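Local coordinates for uncharacterized protein (Leptotrichia buccalis, PDB 3T8K) that is of unknown function but folds as a stack of helical hairpins of the ankyrin-repeat type, a fold that commonly serves protein-protein binding, at residues Thr77-Leu82 against Ala105-Leu110; Asn121-Phe126 against Glu159-Cys164; Leu135-Phe140 against Leu170-Asp175. One frame throughout, in Å; residues are numbered along the deposited sequence.

Interaction 1 of 3, residues Thr77-Leu82 against Ala105-Leu110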
loop_
_atom_site.group_PDB
_atom_site.type_symbol
_atom_site.label_atom_id
_atom_site.label_comp_id
_atom_site.label_asym_id
_atom_site.label_seq_id
_atom_site.Cartn_x
_atom_site.Cartn_y
_atom_site.Cartn_z
ATOM N N THR A 77 -12.838 -2.413 -7.261
ATOM C CA THR A 77 -13.504 -1.115 -7.142
ATOM C C THR A 77 -12.641 -0.082 -6.428
ATOM O O THR A 77 -11.584 -0.409 -5.881
ATOM C CB THR A 77 -14.806 -1.224 -6.348
ATOM O OG1 THR A 77 -14.490 -1.600 -5.003
ATOM C CG2 THR A 77 -15.725 -2.260 -6.960
ATOM N N LEU A 78 -13.107 1.165 -6.423
ATOM C CA LEU A 78 -12.393 2.244 -5.756
ATOM C C LEU A 78 -12.269 1.991 -4.261
ATOM O O LEU A 78 -11.398 2.555 -3.604
ATOM C CB LEU A 78 -13.102 3.580 -5.993
ATOM C CG LEU A 78 -13.100 4.023 -7.461
ATOM C CD1 LEU A 78 -13.718 5.391 -7.563
ATOM C CD2 LEU A 78 -11.687 4.028 -8.012
ATOM N N PHE A 79 -13.135 1.143 -3.718
ATOM C CA PHE A 79 -13.100 0.912 -2.275
ATOM C C PHE A 79 -11.768 0.338 -1.785
ATOM O O PHE A 79 -11.376 0.571 -0.643
ATOM C CB PHE A 79 -14.261 0.020 -1.833
ATOM C CG PHE A 79 -15.597 0.690 -1.897
ATOM C CD1 PHE A 79 -15.920 1.706 -1.004
ATOM C CD2 PHE A 79 -16.536 0.301 -2.838
ATOM C CE1 PHE A 79 -17.158 2.326 -1.047
ATOM C CE2 PHE A 79 -17.778 0.916 -2.894
ATOM C CZ PHE A 79 -18.092 1.936 -1.993
ATOM N N PHE A 80 -11.071 -0.414 -2.639
ATOM C CA PHE A 80 -9.861 -1.090 -2.180
ATOM C C PHE A 80 -8.742 -0.113 -1.833
ATOM O O PHE A 80 -8.246 -0.125 -0.711
ATOM C CB PHE A 80 -9.375 -2.144 -3.174
ATOM C CG PHE A 80 -8.279 -3.037 -2.623
ATOM C CD1 PHE A 80 -8.558 -3.983 -1.642
ATOM C CD2 PHE A 80 -6.971 -2.932 -3.097
ATOM C CE1 PHE A 80 -7.556 -4.806 -1.139
ATOM C CE2 PHE A 80 -5.967 -3.750 -2.601
ATOM C CZ PHE A 80 -6.257 -4.687 -1.620
ATOM N N PRO A 81 -8.348 0.750 -2.787
ATOM C CA PRO A 81 -7.297 1.699 -2.413
ATOM C C PRO A 81 -7.773 2.661 -1.337
ATOM O O PRO A 81 -6.954 3.112 -0.538
ATOM C CB PRO A 81 -6.985 2.436 -3.731
ATOM C CG PRO A 81 -8.161 2.164 -4.620
ATOM C CD PRO A 81 -8.659 0.806 -4.226
ATOM N N LEU A 82 -9.068 2.970 -1.315
ATOM C CA LEU A 82 -9.635 3.811 -0.260
ATOM C C LEU A 82 -9.327 3.225 1.113
ATOM O O LEU A 82 -8.794 3.905 1.993
ATOM C CB LEU A 82 -11.150 3.917 -0.413
ATOM C CG LEU A 82 -11.869 4.631 0.737
ATOM C CD1 LEU A 82 -11.452 6.090 0.808
ATOM C CD2 LEU A 82 -13.366 4.535 0.544
ATOM N N ALA A 105 -21.109 3.076 -6.295
ATOM C CA ALA A 105 -19.995 2.141 -6.290
ATOM C C ALA A 105 -20.406 0.892 -5.506
ATOM O O ALA A 105 -21.256 0.960 -4.612
ATOM C CB ALA A 105 -18.751 2.775 -5.696
ATOM N N ASP A 106 -19.806 -0.242 -5.854
ATOM C CA ASP A 106 -20.197 -1.536 -5.290
ATOM C C ASP A 106 -19.217 -2.034 -4.228
ATOM O O ASP A 106 -18.093 -2.434 -4.539
ATOM C CB ASP A 106 -20.317 -2.566 -6.416
ATOM C CG ASP A 106 -20.619 -3.961 -5.906
ATOM O OD1 ASP A 106 -21.199 -4.090 -4.805
ATOM O OD2 ASP A 106 -20.284 -4.927 -6.621
ATOM N N ILE A 107 -19.653 -2.025 -2.971
ATOM C CA ILE A 107 -18.779 -2.424 -1.874
ATOM C C ILE A 107 -18.859 -3.926 -1.596
ATOM O O ILE A 107 -18.075 -4.451 -0.802
ATOM C CB ILE A 107 -19.097 -1.615 -0.583
ATOM C CG1 ILE A 107 -17.916 -1.654 0.389
ATOM C CG2 ILE A 107 -20.398 -2.106 0.070
ATOM C CD1 ILE A 107 -18.097 -0.743 1.586
ATOM N N THR A 108 -19.790 -4.620 -2.251
ATOM C CA THR A 108 -19.986 -6.058 -1.987
ATOM C C THR A 108 -19.015 -6.941 -2.767
ATOM O O THR A 108 -18.760 -8.081 -2.395
ATOM C CB THR A 108 -21.429 -6.520 -2.305
ATOM O OG1 THR A 108 -21.652 -6.478 -3.721
ATOM C CG2 THR A 108 -22.441 -5.635 -1.613
ATOM N N ALA A 109 -18.482 -6.417 -3.863
ATOM C CA ALA A 109 -17.529 -7.175 -4.667
ATOM C C ALA A 109 -16.243 -7.446 -3.902
ATOM O O ALA A 109 -15.737 -6.578 -3.192
ATOM C CB ALA A 109 -17.226 -6.424 -5.964
ATOM N N LEU A 110 -15.713 -8.657 -4.053
ATOM C CA LEU A 110 -14.462 -9.034 -3.424
ATOM C C LEU A 110 -13.281 -8.389 -4.108
ATOM O O LEU A 110 -13.399 -7.874 -5.221
ATOM C CB LEU A 110 -14.287 -10.551 -3.466
ATOM C CG LEU A 110 -15.371 -11.302 -2.701
ATOM C CD1 LEU A 110 -15.030 -12.783 -2.596
ATOM C CD2 LEU A 110 -15.539 -10.678 -1.335
HETATM O O HOH W 1 -15.808 -3.865 -3.764
HETATM O O HOH W 2 -13.297 -4.680 -5.392
#
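T77 precedes the turn that leads into helix 79-85. Its OG1 sits between the backbone N and the carbonyl carbon (chi1 65°), and there it accepts a weak capping bond from F79 N. No direct hydrogen bond joins 77-82 to 105-110; two waters do that work. The first accepts a hydrogen bond from T77 OG1 at 2.9 Å and donates to the carbonyl oxygens of D106 and A109. The second accepts from T77 N at 3.0 Å and donates to L110 O. T77 CG2, placed beside its own backbone N, rests against D106 O at 3.4 Å.

L78 turns to helices 41-45 and 90-102, where it meets L42, Y43 and F100. F79 carries the apolar part. I107 CG1 stands 3.9 Å from its ring centroid, only 7° off the normal, a CH-pi contact over one face. I107 places CG1 anti to its backbone N (chi1 -160°). A105 CB reaches F79 CE2 obliquely at 3.5 Å. C97 and L101 of helix 90-102 also touch this ring.

The loop has its own brace. D106 OD1 accepts from T108 N and T108 OG1, and D106 OD2 forms a salt bridge with R71. A105-D106-I107, in the loop after helix 90-102, match the Ala-Asp-Ile/Val of ankyrin-repeat loops. Their packing on F79 is consistent with the ankyrin-type fold.

Interaction 2 of 3, residues Asn121-Phe126 against Glu159-Cys164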
loop_
_atom_site.group_PDB
_atom_site.type_symbol
_atom_site.label_atom_id
_atom_site.label_comp_id
_atom_site.label_asym_id
_atom_site.label_seq_id
_atom_site.Cartn_x
_atom_site.Cartn_y
_atom_site.Cartn_z
ATOM N N ASN A 121 -8.943 -4.181 5.311
ATOM C CA ASN A 121 -7.897 -3.419 5.995
ATOM C C ASN A 121 -8.422 -2.536 7.131
ATOM O O ASN A 121 -7.667 -2.170 8.032
ATOM C CB ASN A 121 -7.098 -2.563 5.004
ATOM C CG ASN A 121 -5.776 -2.068 5.585
ATOM O OD1 ASN A 121 -5.030 -2.827 6.209
ATOM N ND2 ASN A 121 -5.484 -0.789 5.380
ATOM N N ILE A 122 -9.705 -2.182 7.111
ATOM C CA ILE A 122 -10.181 -1.256 8.141
ATOM C C ILE A 122 -10.061 -1.885 9.517
ATOM O O ILE A 122 -9.988 -1.190 10.533
ATOM C CB ILE A 122 -11.613 -0.741 7.883
ATOM C CG1 ILE A 122 -12.658 -1.820 8.185
ATOM C CG2 ILE A 122 -11.729 -0.202 6.459
ATOM C CD1 ILE A 122 -14.083 -1.322 8.073
ATOM N N PHE A 123 -10.007 -3.206 9.543
ATOM C CA PHE A 123 -9.909 -3.919 10.814
ATOM C C PHE A 123 -8.475 -3.904 11.325
ATOM O O PHE A 123 -8.193 -4.365 12.430
ATOM C CB PHE A 123 -10.470 -5.332 10.674
ATOM C CG PHE A 123 -11.863 -5.359 10.120
ATOM C CD1 PHE A 123 -12.907 -4.754 10.810
ATOM C CD2 PHE A 123 -12.130 -5.952 8.898
ATOM C CE1 PHE A 123 -14.188 -4.754 10.290
ATOM C CE2 PHE A 123 -13.408 -5.950 8.368
ATOM C CZ PHE A 123 -14.441 -5.361 9.071
ATOM N N ASN A 124 -7.579 -3.339 10.520
ATOM C CA ASN A 124 -6.186 -3.154 10.916
ATOM C C ASN A 124 -5.922 -1.753 11.436
ATOM O O ASN A 124 -4.832 -1.457 11.927
ATOM C CB ASN A 124 -5.256 -3.411 9.734
ATOM C CG ASN A 124 -5.097 -4.873 9.435
ATOM O OD1 ASN A 124 -5.010 -5.696 10.346
ATOM N ND2 ASN A 124 -5.059 -5.213 8.155
ATOM N N TYR A 125 -6.911 -0.880 11.298
ATOM C CA TYR A 125 -6.725 0.519 11.644
ATOM C C TYR A 125 -6.380 0.689 13.116
ATOM O O TYR A 125 -6.999 0.080 13.992
ATOM C CB TYR A 125 -7.979 1.333 11.323
ATOM C CG TYR A 125 -8.213 1.603 9.846
ATOM C CD1 TYR A 125 -7.314 1.170 8.869
ATOM C CD2 TYR A 125 -9.339 2.296 9.434
ATOM C CE1 TYR A 125 -7.548 1.428 7.507
ATOM C CE2 TYR A 125 -9.581 2.548 8.099
ATOM C CZ TYR A 125 -8.685 2.120 7.140
ATOM O OH TYR A 125 -8.952 2.395 5.819
ATOM N N PHE A 126 -5.381 1.523 13.375
ATOM C CA PHE A 126 -5.050 1.901 14.733
ATOM C C PHE A 126 -5.838 3.144 15.111
ATOM O O PHE A 126 -5.278 4.226 15.262
ATOM C CB PHE A 126 -3.550 2.162 14.886
ATOM C CG PHE A 126 -3.123 2.392 16.310
ATOM C CD1 PHE A 126 -2.954 1.323 17.174
ATOM C CD2 PHE A 126 -2.902 3.676 16.789
ATOM C CE1 PHE A 126 -2.571 1.525 18.487
ATOM C CE2 PHE A 126 -2.516 3.887 18.103
ATOM C CZ PHE A 126 -2.349 2.806 18.953
ATOM N N GLU A 159 -14.011 -14.801 10.386
ATOM C CA GLU A 159 -12.899 -15.449 11.070
ATOM C C GLU A 159 -11.743 -14.483 11.362
ATOM O O GLU A 159 -11.136 -14.546 12.434
ATOM C CB GLU A 159 -12.443 -16.686 10.285
ATOM C CG GLU A 159 -13.439 -17.848 10.394
ATOM C CD GLU A 159 -13.337 -18.873 9.261
ATOM O OE1 GLU A 159 -14.140 -19.835 9.275
ATOM O OE2 GLU A 159 -12.471 -18.725 8.364
ATOM N N PHE A 160 -11.462 -13.584 10.419
ATOM C CA PHE A 160 -10.405 -12.579 10.570
ATOM C C PHE A 160 -10.714 -11.583 11.678
ATOM O O PHE A 160 -9.861 -11.262 12.503
ATOM C CB PHE A 160 -10.196 -11.817 9.246
ATOM C CG PHE A 160 -9.164 -10.714 9.321
ATOM C CD1 PHE A 160 -7.818 -11.004 9.501
ATOM C CD2 PHE A 160 -9.540 -9.383 9.163
ATOM C CE1 PHE A 160 -6.866 -9.985 9.553
ATOM C CE2 PHE A 160 -8.604 -8.362 9.211
ATOM C CZ PHE A 160 -7.259 -8.653 9.400
ATOM N N VAL A 161 -11.938 -11.070 11.677
ATOM C CA VAL A 161 -12.325 -10.065 12.651
ATOM C C VAL A 161 -12.333 -10.657 14.060
ATOM O O VAL A 161 -11.963 -9.987 15.026
ATOM C CB VAL A 161 -13.693 -9.441 12.291
ATOM C CG1 VAL A 161 -14.175 -8.514 13.398
ATOM C CG2 VAL A 161 -13.584 -8.691 10.956
ATOM N N LYS A 162 -12.729 -11.921 14.168
ATOM C CA LYS A 162 -12.693 -12.625 15.456
ATOM C C LYS A 162 -11.313 -12.557 16.123
ATOM O O LYS A 162 -11.207 -12.551 17.349
ATOM C CB LYS A 162 -13.125 -14.085 15.282
ATOM C CG LYS A 162 -14.614 -14.330 15.477
ATOM C CD LYS A 162 -15.007 -15.756 15.105
ATOM C CE LYS A 162 -15.028 -15.942 13.594
ATOM N NZ LYS A 162 -15.496 -17.296 13.179
ATOM N N ARG A 163 -10.258 -12.498 15.315
ATOM C CA ARG A 163 -8.894 -12.550 15.839
ATOM C C ARG A 163 -8.200 -11.182 15.888
ATOM O O ARG A 163 -7.023 -11.087 16.216
ATOM C CB ARG A 163 -8.060 -13.569 15.058
ATOM C CG ARG A 163 -8.093 -14.981 15.653
ATOM C CD ARG A 163 -7.973 -16.048 14.573
ATOM N NE ARG A 163 -7.093 -15.628 13.484
ATOM C CZ ARG A 163 -6.877 -16.334 12.378
ATOM N NH1 ARG A 163 -7.476 -17.508 12.208
ATOM N NH2 ARG A 163 -6.058 -15.865 11.442
ATOM N N CYS A 164 -8.931 -10.127 15.547
ATOM C CA CYS A 164 -8.461 -8.774 15.807
ATOM C C CYS A 164 -9.020 -8.341 17.153
ATOM O O CYS A 164 -9.815 -9.048 17.758
ATOM C CB CYS A 164 -8.910 -7.820 14.706
ATOM S SG CYS A 164 -8.136 -8.163 13.116
#
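V161 CG2 sits over the centre of the F123 ring. It lies 3.6 Å from the centroid and 7° off the normal, so this CH-pi contact is nearly straight down on the face. V161 CG2 is almost equally far from all six ring carbons of F123, with CD2 nearest at 3.7 Å. I122 CG1 lies over the centre of the opposite face at 3.8 Å, and the ring is held between the two aliphatic groups. F160 comes in beside it. Its CE2 meets F123 CB at 3.8 Å, and its CZ meets N124 OD1, which lies at the edge of the F160 ring near its plane. The amide and the ring are almost perpendicular, 83° apart. C164 SG approaches F123 O at 3.9 Å.

The next layer fixes these groups. V161 sets CG1 anti to its backbone N, which leaves CG2 beside the N and over F123. N124 ND2 donates to N121 OD1 at 3.1 Å, almost straight at 169° and on a carbonyl lone pair. This bond fixes the rotation of the N124 amide and leaves OD1 directed at F160. N121 ND2 in turn donates to F83 O. C164 SG also lies over one face of F160, offset toward the rim.

Helix 167-180 lies alongside, with A169 touching both F123 and V161. C164 forms a disulfide with C164 of the second subunit, and that C164 also packs on N124 and F160. The contact joins the 3-10 turn 121-124 to the last turn of helix 157-162 in an ankyrin-type stack, at a disulfide-linked dimer interface.

Interaction 3 of 3, residues Leu135-Phe140 against Leu170-Asp175; sequences LYKLIF and LKMMED
Helices 129-140 and 167-180 pack side by side in the ankyrin-type stack of helical hairpins. Their segments 135-140 and 170-175 run nearly parallel, at 17°, with axes 11.1 Å apart. That spacing is wide, and large side chains bridge it.

The tight part is built by F140, M172 and M173. Both methionines are selenomethionines. F140 places its CG beside its backbone N (chi1 -65°), and the ring reaches across to the other helix. One face of it lies against the backbone between the two methionines, M172 O and M173 N. M173 CG presses on F140 CZ at 3.4 Å, a close approach. M173 then bends at chi3, and its end leads away to L158 and V161 of helix 157-162. M172 CB meets F140 CE2 at 3.9 Å. L145 and Y176 also pack on F140.

M172 reaches back to Y136. Its SE stands 5.0 Å from the centroid of the Y136 ring, well off the normal, so this Met-aromatic contact is oblique. The Y136 hydroxyl bonds to E129, and A169 also packs on this side chain.

The other side is loose and faces solvent. K137 is exposed, its extended chain leaves the interface, and only its root is brushed by M172 CE. On the opposite helix the exposed K171 and D175 form a salt bridge along one flank, with 2.6 Å between NZ and OD1. No hydrogen bond crosses between the segments. M172 bends at chi3 (78°), which brings CE within 4.0 Å of F140 CD2 while SE touches Y136 CB at 3.6 Å.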
loop_
_atom_site.group_PDB
_atom_site.type_symbol
_atom_site.label_atom_id
_atom_site.label_comp_id
_atom_site.label_asym_id
_atom_site.label_seq_id
_atom_site.Cartn_x
_atom_site.Cartn_y
_atom_site.Cartn_z
ATOM N N LEU A 135 -18.335 4.725 9.876
ATOM C CA LEU A 135 -17.918 3.892 8.753
ATOM C C LEU A 135 -18.533 2.492 8.828
ATOM O O LEU A 135 -19.006 1.970 7.826
ATOM C CB LEU A 135 -16.383 3.825 8.649
ATOM C CG LEU A 135 -15.809 2.908 7.573
ATOM C CD1 LEU A 135 -16.319 3.336 6.194
ATOM C CD2 LEU A 135 -14.272 2.904 7.596
ATOM N N TYR A 136 -18.537 1.891 10.020
ATOM C CA TYR A 136 -19.144 0.575 10.216
ATOM C C TYR A 136 -20.621 0.584 9.796
ATOM O O TYR A 136 -21.107 -0.346 9.150
ATOM C CB TYR A 136 -19.050 0.152 11.687
ATOM C CG TYR A 136 -17.690 -0.306 12.180
ATOM C CD1 TYR A 136 -16.683 -0.692 11.304
ATOM C CD2 TYR A 136 -17.429 -0.377 13.545
ATOM C CE1 TYR A 136 -15.448 -1.122 11.779
ATOM C CE2 TYR A 136 -16.205 -0.802 14.023
ATOM C CZ TYR A 136 -15.223 -1.176 13.144
ATOM O OH TYR A 136 -14.011 -1.595 13.637
ATOM N N LYS A 137 -21.330 1.641 10.174
ATOM C CA LYS A 137 -22.744 1.778 9.837
ATOM C C LYS A 137 -22.968 1.846 8.333
ATOM O O LYS A 137 -23.909 1.242 7.816
ATOM C CB LYS A 137 -23.345 3.007 10.520
ATOM C CG LYS A 137 -23.506 2.839 12.029
ATOM C CD LYS A 137 -24.196 4.052 12.637
ATOM C CE LYS A 137 -24.444 3.882 14.120
ATOM N NZ LYS A 137 -25.150 5.076 14.660
ATOM N N LEU A 138 -22.106 2.590 7.642
ATOM C CA LEU A 138 -22.193 2.707 6.192
ATOM C C LEU A 138 -22.065 1.328 5.567
ATOM O O LEU A 138 -22.888 0.917 4.749
ATOM C CB LEU A 138 -21.084 3.621 5.653
ATOM C CG LEU A 138 -21.249 5.124 5.860
ATOM C CD1 LEU A 138 -19.982 5.864 5.435
ATOM C CD2 LEU A 138 -22.464 5.635 5.087
ATOM N N ILE A 139 -21.022 0.608 5.964
ATOM C CA ILE A 139 -20.752 -0.697 5.388
ATOM C C ILE A 139 -21.852 -1.724 5.670
ATOM O O ILE A 139 -22.348 -2.371 4.750
ATOM C CB ILE A 139 -19.380 -1.228 5.840
ATOM C CG1 ILE A 139 -18.272 -0.286 5.346
ATOM C CG2 ILE A 139 -19.159 -2.636 5.319
ATOM C CD1 ILE A 139 -16.887 -0.666 5.834
ATOM N N PHE A 140 -22.250 -1.863 6.931
ATOM C CA PHE A 140 -23.216 -2.896 7.290
ATOM C C PHE A 140 -24.659 -2.574 6.902
ATOM O O PHE A 140 -25.532 -3.427 7.048
ATOM C CB PHE A 140 -23.101 -3.261 8.777
ATOM C CG PHE A 140 -21.782 -3.896 9.130
ATOM C CD1 PHE A 140 -21.436 -5.134 8.607
ATOM C CD2 PHE A 140 -20.878 -3.245 9.952
ATOM C CE1 PHE A 140 -20.222 -5.719 8.913
ATOM C CE2 PHE A 140 -19.660 -3.825 10.261
ATOM C CZ PHE A 140 -19.335 -5.066 9.743
ATOM N N LEU A 170 -17.019 -6.989 15.453
ATOM C CA LEU A 170 -17.396 -8.398 15.536
ATOM C C LEU A 170 -18.886 -8.519 15.814
ATOM O O LEU A 170 -19.584 -9.307 15.182
ATOM C CB LEU A 170 -16.603 -9.123 16.630
ATOM C CG LEU A 170 -17.015 -10.587 16.796
ATOM C CD1 LEU A 170 -16.678 -11.362 15.529
ATOM C CD2 LEU A 170 -16.340 -11.215 18.012
ATOM N N LYS A 171 -19.356 -7.730 16.772
ATOM C CA LYS A 171 -20.767 -7.703 17.144
ATOM C C LYS A 171 -21.631 -7.308 15.954
ATOM O O LYS A 171 -22.660 -7.922 15.685
ATOM C CB LYS A 171 -20.984 -6.724 18.297
ATOM C CG LYS A 171 -22.442 -6.569 18.735
ATOM C CD LYS A 171 -23.121 -7.917 18.892
ATOM C CE LYS A 171 -24.610 -7.753 19.171
ATOM N NZ LYS A 171 -25.330 -9.040 18.998
HETATM N N MSE A 172 -21.204 -6.282 15.233
HETATM C CA MSE A 172 -21.981 -5.810 14.099
HETATM C C MSE A 172 -22.012 -6.826 12.956
HETATM O O MSE A 172 -23.020 -6.948 12.259
HETATM C CB MSE A 172 -21.477 -4.442 13.636
HETATM C CG MSE A 172 -21.727 -3.352 14.674
HETATM SE SE MSE A 172 -21.105 -1.603 14.096
HETATM C CE MSE A 172 -22.576 -1.156 12.906
HETATM N N MSE A 173 -20.921 -7.563 12.767
HETATM C CA MSE A 173 -20.893 -8.596 11.736
HETATM C C MSE A 173 -21.793 -9.766 12.110
HETATM O O MSE A 173 -22.491 -10.311 11.257
HETATM C CB MSE A 173 -19.476 -9.114 11.497
HETATM C CG MSE A 173 -18.638 -8.293 10.556
HETATM SE SE MSE A 173 -17.004 -9.296 10.218
HETATM C CE MSE A 173 -17.713 -10.742 9.176
ATOM N N GLU A 174 -21.757 -10.172 13.379
ATOM C CA GLU A 174 -22.635 -11.241 13.835
ATOM C C GLU A 174 -24.098 -10.822 13.664
ATOM O O GLU A 174 -24.945 -11.633 13.274
ATOM C CB GLU A 174 -22.317 -11.636 15.288
ATOM C CG GLU A 174 -21.036 -12.452 15.419
ATOM C CD GLU A 174 -20.533 -12.533 16.847
ATOM O OE1 GLU A 174 -21.186 -11.964 17.749
ATOM O OE2 GLU A 174 -19.480 -13.167 17.069
ATOM N N ASP A 175 -24.391 -9.555 13.938
ATOM C CA ASP A 175 -25.757 -9.054 13.781
ATOM C C ASP A 175 -26.182 -9.097 12.311
ATOM O O ASP A 175 -27.334 -9.400 11.990
ATOM C CB ASP A 175 -25.889 -7.611 14.291
ATOM C CG ASP A 175 -25.866 -7.505 15.812
ATOM O OD1 ASP A 175 -25.925 -8.543 16.518
ATOM O OD2 ASP A 175 -25.800 -6.353 16.299
#

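Interaction 1 closes before the other two open. Interactions 2 and 3 cross along the chain, their segments alternating. Interaction 1 lies near the centre of the chain. Interactions 2 and 3 lie about 16 and 17 Å from it, on the same side, with their centres 12 Å apart. Helices 157-162 and 167-180 follow each other and join interactions 2 and 3, where V161 CG2 meets M173 SE at 3.6 Å. I139 of interaction 3 touches both I107 of interaction 1 and I122 of interaction 2. I139 thus links the three contacts, which follow one another from the middle of the chain toward its C-terminal end, and interaction 2 reaches the dimer interface.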